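Local coordinates for protein tryptophan synthase alpha-subunit (Pyrococcus furiosus, PDB 1GEQ) that catalyses the aldol cleavage of indoleglycerol phosphate to indole and glyceraldehyde 3-phosphate, as the alpha subunit of tryptophan synthase, at residues S6-L11 / A32-L37. Sequence-based numbering, arbitrary orientation.
Sequences SLIPYL and AGAIEL
Tyr10 and Glu36 sit side by side on the first two parallel strands of a TIM barrel, a buried parallel pairing whose strands are joined by the beta-alpha-beta crossover through helix 18-28. The backbone of Glu36 makes two hydrogen bonds to strand 6-11, straddling Tyr10: its N donates to Pro9 O at 2.9 Å, nearly straight at 176°, and its O accepts from Leu11 N at 3.0 Å. Upstream, Gly33 N reaches Leu7 O at 3.0 Å. Between these bonds the proline ring, which has no N-H to offer, lays its CD 3.1 Å from Ala34 O, a carbonyl buried without a hydrogen-bond partner, and 3.5 Å from Ala32 CB. Glu36, a catalytic proton acceptor, turns CG beside its own backbone N (chi1 -81°) and runs on extended; CG passes Ile8 CG2, and OE2 comes 3.9 Å from Tyr10 CD1, with carboxylate and ring planes 84° apart. Strand pairing thus places the acid beside Ile8 and Tyr10, on the face of the sheet that those residues share. Tyr10 OH is hydrogen-bonded to Thr12 OG1. Strand 216-219 flanks 6-11 on its other edge and closes the barrel, strand 83-87 follows 35-38, and Leu11 and Leu37 face outward onto helix 18-28.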
# COMPACT_ATOMS: atom_id res chain seq x y z
N SER A 6 5.14 -12.42 3.81
CA SER A 6 4.40 -11.43 4.58
C SER A 6 3.03 -11.03 4.04
O SER A 6 2.80 -10.96 2.83
CB SER A 6 5.24 -10.15 4.73
OG SER A 6 6.35 -10.35 5.58
N LEU A 7 2.13 -10.74 4.98
CA LEU A 7 0.81 -10.26 4.63
C LEU A 7 0.99 -8.77 4.85
O LEU A 7 1.57 -8.35 5.87
CB LEU A 7 -0.26 -10.83 5.57
CG LEU A 7 -1.58 -11.17 4.88
CD1 LEU A 7 -1.34 -12.31 3.91
CD2 LEU A 7 -2.63 -11.56 5.91
N ILE A 8 0.52 -7.96 3.91
CA ILE A 8 0.67 -6.52 3.99
C ILE A 8 -0.69 -5.85 3.94
O ILE A 8 -1.29 -5.72 2.87
CB ILE A 8 1.53 -6.01 2.81
CG1 ILE A 8 2.89 -6.73 2.83
CG2 ILE A 8 1.69 -4.50 2.87
CD1 ILE A 8 3.67 -6.61 1.53
N PRO A 9 -1.21 -5.43 5.10
CA PRO A 9 -2.52 -4.78 5.09
C PRO A 9 -2.47 -3.39 4.45
O PRO A 9 -1.45 -2.69 4.53
CB PRO A 9 -2.89 -4.68 6.58
CG PRO A 9 -2.00 -5.73 7.25
CD PRO A 9 -0.72 -5.62 6.47
N TYR A 10 -3.56 -3.02 3.78
CA TYR A 10 -3.68 -1.68 3.21
C TYR A 10 -4.90 -1.10 3.91
O TYR A 10 -5.92 -1.79 4.04
CB TYR A 10 -3.97 -1.70 1.70
CG TYR A 10 -4.55 -0.37 1.25
CD1 TYR A 10 -3.72 0.69 0.88
CD2 TYR A 10 -5.93 -0.12 1.33
CE1 TYR A 10 -4.24 1.96 0.62
CE2 TYR A 10 -6.46 1.14 1.07
CZ TYR A 10 -5.61 2.18 0.72
OH TYR A 10 -6.13 3.44 0.52
N LEU A 11 -4.80 0.14 4.36
CA LEU A 11 -5.92 0.82 5.03
C LEU A 11 -5.91 2.26 4.56
O LEU A 11 -4.85 2.83 4.32
CB LEU A 11 -5.76 0.80 6.56
CG LEU A 11 -5.83 -0.52 7.32
CD1 LEU A 11 -5.58 -0.26 8.80
CD2 LEU A 11 -7.20 -1.15 7.13
N ALA A 32 1.17 -8.38 10.48
CA ALA A 32 1.75 -7.69 9.33
C ALA A 32 3.27 -7.71 9.17
O ALA A 32 4.01 -7.59 10.15
CB ALA A 32 1.27 -6.25 9.32
N GLY A 33 3.71 -7.84 7.92
CA GLY A 33 5.13 -7.83 7.61
C GLY A 33 5.47 -6.40 7.22
O GLY A 33 6.61 -5.96 7.30
N ALA A 34 4.43 -5.68 6.79
CA ALA A 34 4.54 -4.29 6.39
C ALA A 34 3.12 -3.74 6.29
O ALA A 34 2.17 -4.51 6.24
CB ALA A 34 5.25 -4.16 5.04
N ILE A 35 2.99 -2.42 6.28
CA ILE A 35 1.68 -1.78 6.21
C ILE A 35 1.63 -0.67 5.15
O ILE A 35 2.54 0.14 5.04
CB ILE A 35 1.32 -1.16 7.58
CG1 ILE A 35 1.11 -2.29 8.60
CG2 ILE A 35 0.08 -0.29 7.46
CD1 ILE A 35 0.98 -1.80 10.03
N GLU A 36 0.56 -0.66 4.35
CA GLU A 36 0.37 0.37 3.34
C GLU A 36 -0.74 1.28 3.87
O GLU A 36 -1.85 0.82 4.13
CB GLU A 36 -0.07 -0.23 1.99
CG GLU A 36 1.06 -0.80 1.14
CD GLU A 36 0.59 -1.26 -0.23
OE1 GLU A 36 1.43 -1.71 -1.04
OE2 GLU A 36 -0.63 -1.17 -0.50
N LEU A 37 -0.43 2.56 4.04
CA LEU A 37 -1.41 3.52 4.54
C LEU A 37 -1.75 4.47 3.40
O LEU A 37 -0.88 5.21 2.92
CB LEU A 37 -0.82 4.31 5.71
CG LEU A 37 -1.74 5.30 6.43
CD1 LEU A 37 -2.91 4.56 7.06
CD2 LEU A 37 -0.96 6.06 7.50